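Local coordinates for universal stress protein (Pseudomonas aeruginosa UCBPP-PA14, PDB 7MQ5) that is of unknown function but, as a putative universal stress protein, probably takes part in the bacterial response to stress, at residues A238-A247 / L267-P276. Sequence-based numbering, arbitrary orientation.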
ATOM      1  N   ALA A 238       7.032   9.868  -8.323  1.00 11.97           N
ATOM      2  CA  ALA A 238       6.597   9.472  -6.964  1.00 11.38           C
ATOM      3  C   ALA A 238       7.335   8.201  -6.536  1.00 10.86           C
ATOM      4  O   ALA A 238       7.499   7.276  -7.367  1.00 12.10           O
ATOM      5  CB  ALA A 238       5.105   9.251  -6.939  1.00 11.51           C
ATOM      6  N   VAL A 239       7.689   8.130  -5.259  1.00 10.89           N
ATOM      7  CA  VAL A 239       8.385   6.934  -4.708  1.00 11.17           C
ATOM      8  C   VAL A 239       7.364   6.010  -4.025  1.00 10.11           C
ATOM      9  O   VAL A 239       7.632   4.798  -3.947  1.00 10.73           O
ATOM     10  CB  VAL A 239       9.543   7.369  -3.798  1.00 13.22           C
ATOM     11  CG1 VAL A 239       9.083   8.050  -2.520  1.00 12.59           C
ATOM     12  CG2 VAL A 239      10.477   6.210  -3.517  1.00 15.08           C
ATOM     13  N   VAL A 240       6.233   6.558  -3.578  1.00  9.97           N
ATOM     14  CA  VAL A 240       5.117   5.758  -3.006  1.00 10.09           C
ATOM     15  C   VAL A 240       3.814   6.317  -3.564  1.00  9.38           C
ATOM     16  O   VAL A 240       3.670   7.545  -3.582  1.00 10.05           O
ATOM     17  CB  VAL A 240       5.050   5.814  -1.462  1.00 12.18           C
ATOM     18  CG1 VAL A 240       3.852   5.035  -0.933  1.00 14.13           C
ATOM     19  CG2 VAL A 240       6.335   5.360  -0.809  1.00 13.61           C
ATOM     20  N   THR A 241       2.911   5.427  -3.974  1.00  8.96           N
ATOM     21  CA  THR A 241       1.529   5.807  -4.339  1.00  9.12           C
ATOM     22  C   THR A 241       0.613   5.044  -3.380  1.00  8.85           C
ATOM     23  O   THR A 241       0.782   3.835  -3.218  1.00  9.89           O
ATOM     24  CB  THR A 241       1.205   5.516  -5.811  1.00  9.53           C
ATOM     25  OG1 THR A 241       2.146   6.201  -6.641  1.00 10.32           O
ATOM     26  CG2 THR A 241      -0.185   5.972  -6.188  1.00 11.05           C
ATOM     27  N   VAL A 242      -0.339   5.741  -2.786  1.00  8.54           N
ATOM     28  CA  VAL A 242      -1.336   5.142  -1.868  1.00  8.33           C
ATOM     29  C   VAL A 242      -2.661   5.097  -2.617  1.00  8.67           C
ATOM     30  O   VAL A 242      -3.124   6.152  -3.105  1.00  9.42           O
ATOM     31  CB  VAL A 242      -1.457   5.936  -0.561  1.00  9.22           C
ATOM     32  CG1 VAL A 242      -2.438   5.238   0.369  1.00 10.03           C
ATOM     33  CG2 VAL A 242      -0.099   6.141   0.100  1.00  9.41           C
ATOM     34  N   ILE A 243      -3.238   3.903  -2.718  0.60  8.97           N
ATOM     35  CA  ILE A 243      -4.518   3.708  -3.438  0.60 10.03           C
ATOM     36  C   ILE A 243      -5.478   2.899  -2.572  0.60  9.40           C
ATOM     37  O   ILE A 243      -5.047   2.221  -1.608  0.60  9.99           O
ATOM     38  CB  ILE A 243      -4.310   3.005  -4.796  0.60 11.13           C
ATOM     39  CG1 ILE A 243      -3.919   1.533  -4.625  0.60 11.65           C
ATOM     40  CG2 ILE A 243      -3.321   3.762  -5.670  0.60 12.31           C
ATOM     41  CD1 ILE A 243      -3.867   0.765  -5.921  0.60 12.94           C
ATOM     42  N   GLY A 244      -6.755   3.010  -2.912  1.00 10.39           N
ATOM     43  CA  GLY A 244      -7.795   2.173  -2.309  1.00 10.94           C
ATOM     44  C   GLY A 244      -8.405   1.284  -3.370  1.00 12.29           C
ATOM     45  O   GLY A 244      -8.404   1.658  -4.555  1.00 14.46           O
ATOM     46  N   THR A 245      -8.832   0.099  -2.972  1.00 11.89           N
ATOM     47  CA  THR A 245      -9.593  -0.806  -3.849  1.00 12.06           C
ATOM     48  C   THR A 245     -11.029  -0.275  -3.988  1.00 12.91           C
ATOM     49  O   THR A 245     -11.409   0.689  -3.295  1.00 14.39           O
ATOM     50  CB  THR A 245      -9.475  -2.244  -3.333  1.00 11.81           C
ATOM     51  OG1 THR A 245      -9.999  -2.276  -2.006  1.00 12.56           O
ATOM     52  CG2 THR A 245      -8.047  -2.737  -3.350  1.00 13.02           C
ATOM     53  N   VAL A 246     -11.819  -0.900  -4.848  1.00 13.65           N
ATOM     54  CA  VAL A 246     -13.185  -0.394  -5.160  1.00 15.64           C
ATOM     55  C   VAL A 246     -14.070  -0.437  -3.903  1.00 14.52           C
ATOM     56  O   VAL A 246     -13.945  -1.355  -3.077  1.00 16.10           O
ATOM     57  CB  VAL A 246     -13.760  -1.149  -6.375  1.00 18.92           C
ATOM     58  CG1 VAL A 246     -13.879  -2.643  -6.110  1.00 16.28           C
ATOM     59  CG2 VAL A 246     -15.068  -0.560  -6.875  1.00 26.02           C
ATOM     60  N   ALA A 247     -14.983   0.529  -3.770  1.00 17.00           N
ATOM     61  CA  ALA A 247     -15.799   0.641  -2.534  1.00 18.27           C
ATOM     62  C   ALA A 247     -16.687  -0.590  -2.338  1.00 18.16           C
ATOM     63  O   ALA A 247     -16.908  -0.979  -1.170  1.00 20.46           O
ATOM     64  CB  ALA A 247     -16.613   1.906  -2.568  1.00 20.59           C
ATOM     65  N   LEU A 267       2.416   1.010 -12.140  1.00 12.98           N
ATOM     66  CA  LEU A 267       3.243   1.943 -11.341  1.00 12.31           C
ATOM     67  C   LEU A 267       4.660   1.409 -11.165  1.00 12.34           C
ATOM     68  O   LEU A 267       4.847   0.177 -11.005  1.00 13.88           O
ATOM     69  CB  LEU A 267       2.602   2.138  -9.969  1.00 12.36           C
ATOM     70  CG  LEU A 267       1.329   2.984  -9.940  1.00 12.51           C
ATOM     71  CD1 LEU A 267       0.679   2.870  -8.573  1.00 13.81           C
ATOM     72  CD2 LEU A 267       1.612   4.444 -10.269  1.00 13.92           C
ATOM     73  N   GLU A 268       5.608   2.340 -11.135  1.00 13.07           N
ATOM     74  CA  GLU A 268       7.032   2.044 -10.847  1.00 14.93           C
ATOM     75  C   GLU A 268       7.341   2.439  -9.399  1.00 14.11           C
ATOM     76  O   GLU A 268       8.409   2.068  -8.910  1.00 18.10           O
ATOM     77  CB  GLU A 268       7.927   2.761 -11.854  1.00 17.30           C
ATOM     78  CG  GLU A 268       7.701   2.281 -13.283  1.00 20.37           C
ATOM     79  CD  GLU A 268       8.595   2.874 -14.359  1.00 25.85           C
ATOM     80  OE1 GLU A 268       9.006   4.041 -14.224  1.00 27.41           O
ATOM     81  OE2 GLU A 268       8.901   2.146 -15.325  1.00 34.02           O
ATOM     82  N   SER A 269       6.446   3.179  -8.754  1.00 12.21           N
ATOM     83  CA  SER A 269       6.571   3.536  -7.326  1.00 11.14           C
ATOM     84  C   SER A 269       6.214   2.320  -6.468  1.00 10.97           C
ATOM     85  O   SER A 269       5.564   1.398  -6.960  1.00 10.82           O
ATOM     86  CB  SER A 269       5.619   4.677  -6.974  1.00 11.56           C
ATOM     87  OG  SER A 269       4.254   4.248  -7.074  1.00 11.29           O
ATOM     88  N   ASP A 270       6.637   2.348  -5.214  1.00  9.74           N
ATOM     89  CA  ASP A 270       6.031   1.421  -4.240  1.00  9.75           C
ATOM     90  C   ASP A 270       4.524   1.720  -4.224  1.00  9.43           C
ATOM     91  O   ASP A 270       4.116   2.859  -4.562  1.00  9.75           O
ATOM     92  CB  ASP A 270       6.581   1.626  -2.831  1.00 10.27           C
ATOM     93  CG  ASP A 270       8.019   1.203  -2.611  1.00 11.67           C
ATOM     94  OD1 ASP A 270       8.682   0.747  -3.568  1.00 11.94           O
ATOM     95  OD2 ASP A 270       8.462   1.325  -1.455  1.00 13.52           O
ATOM     96  N   VAL A 271       3.719   0.752  -3.818  1.00  8.97           N
ATOM     97  CA  VAL A 271       2.254   0.964  -3.760  1.00  9.23           C
ATOM     98  C   VAL A 271       1.736   0.472  -2.410  1.00  8.57           C
ATOM     99  O   VAL A 271       1.974  -0.697  -2.046  1.00  9.28           O
ATOM    100  CB  VAL A 271       1.509   0.277  -4.925  1.00 10.26           C
ATOM    101  CG1 VAL A 271       0.047   0.719  -4.982  1.00 11.68           C
ATOM    102  CG2 VAL A 271       2.175   0.530  -6.271  1.00 12.31           C
ATOM    103  N   LEU A 272       1.053   1.356  -1.692  1.00  8.42           N
ATOM    104  CA  LEU A 272       0.340   0.982  -0.453  1.00  8.28           C
ATOM    105  C   LEU A 272      -1.124   0.786  -0.832  1.00  8.16           C
ATOM    106  O   LEU A 272      -1.757   1.753  -1.312  1.00  9.30           O
ATOM    107  CB  LEU A 272       0.498   2.064   0.612  1.00  8.56           C
ATOM    108  CG  LEU A 272      -0.234   1.777   1.915  1.00  9.08           C
ATOM    109  CD1 LEU A 272       0.297   0.526   2.586  1.00  9.97           C
ATOM    110  CD2 LEU A 272      -0.175   2.957   2.863  1.00 10.52           C
ATOM    111  N   VAL A 273      -1.619  -0.427  -0.655  1.00  8.16           N
ATOM    112  CA  VAL A 273      -2.996  -0.802  -1.062  1.00  8.95           C
ATOM    113  C   VAL A 273      -3.890  -0.898   0.174  1.00  9.03           C
ATOM    114  O   VAL A 273      -3.634  -1.740   1.054  1.00  9.09           O
ATOM    115  CB  VAL A 273      -2.960  -2.129  -1.832  1.00  9.65           C
ATOM    116  CG1 VAL A 273      -4.358  -2.532  -2.264  1.00 10.99           C
ATOM    117  CG2 VAL A 273      -2.018  -2.048  -3.024  1.00 11.24           C
ATOM    118  N   LEU A 274      -4.895  -0.029   0.219  1.00  9.32           N
ATOM    119  CA  LEU A 274      -5.885   0.010   1.308  1.00  9.77           C
ATOM    120  C   LEU A 274      -7.219  -0.521   0.786  1.00 10.00           C
ATOM    121  O   LEU A 274      -7.476  -0.415  -0.417  1.00 11.93           O
ATOM    122  CB  LEU A 274      -6.034   1.449   1.802  1.00 10.41           C
ATOM    123  CG  LEU A 274      -4.735   2.115   2.236  1.00 10.92           C
ATOM    124  CD1 LEU A 274      -4.989   3.544   2.663  1.00 13.46           C
ATOM    125  CD2 LEU A 274      -4.058   1.337   3.348  1.00 12.52           C
ATOM    126  N   LYS A 275      -8.026  -1.060   1.684  1.00 10.39           N
ATOM    127  CA  LYS A 275      -9.366  -1.564   1.321  1.00 11.07           C
ATOM    128  C   LYS A 275     -10.410  -0.890   2.190  1.00 12.62           C
ATOM    129  O   LYS A 275     -10.107  -0.439   3.290  1.00 13.41           O
ATOM    130  CB  LYS A 275      -9.460  -3.077   1.502  1.00 11.58           C
ATOM    131  CG  LYS A 275      -8.452  -3.891   0.704  1.00 11.25           C
ATOM    132  CD  LYS A 275      -8.731  -5.369   0.784  1.00 12.35           C
ATOM    133  CE  LYS A 275      -7.785  -6.226  -0.037  1.00 12.30           C
ATOM    134  NZ  LYS A 275      -6.452  -6.416   0.590  1.00 11.40           N
ATOM    135  N   PRO A 276     -11.669  -0.809   1.708  1.00 13.18           N
ATOM    136  CA  PRO A 276     -12.753  -0.268   2.521  1.00 14.19           C
ATOM    137  C   PRO A 276     -12.907  -1.064   3.821  1.00 14.78           C
ATOM    138  O   PRO A 276     -12.695  -2.262   3.828  1.00 14.52           O
ATOM    139  CB  PRO A 276     -13.997  -0.446   1.641  1.00 15.54           C
ATOM    140  CG  PRO A 276     -13.458  -0.481   0.237  1.00 15.63           C
ATOM    141  CD  PRO A 276     -12.119  -1.174   0.359  1.00 13.05           C
TER
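Val242 rests its CG1 methyl over the notch between two leucine methyls of the neighbouring strand, 3.8 Å from Leu274 CD1 and 4.1 Å from Leu272 CD2, and so illustrates how parallel strands fit bump into hollow. Leu272 runs alongside Val242 and points the same way, whereas Leu274 slants across it; helix 148-167 covers this face. On the other face, Ile243 is modelled in two conformers; in the one described here CG1 turns between the backbone N and carbonyl carbon (chi1 71°), which brings CD1 within 4.0 Å of Val271 CG1, and helix 258-264 packs over both. Farther along, Thr245 CG2 rests 3.9 Å from Val273 CG1, while its OG1 lies against the Pro276 ring at CD (3.4 Å).

At the start of the strands the fit becomes polar. Thr241 OG1 donates to Ser269 OG (2.9 Å), which in turn donates to Asp270 O; Thr241 N reaches that same oxygen from the opposite face of its carbonyl plane, so two donors grip it. Leu267 CD1 meets Thr241 CB at 3.9 Å, the side chains nearly perpendicular. The Asp270 carboxylate is engaged elsewhere, by Arg26, Trp132 and the Lys127 backbone. Strands 240-244 and 270-274, joined through helix 258-264, form a beta-alpha-beta unit of the alpha/beta universal stress protein fold.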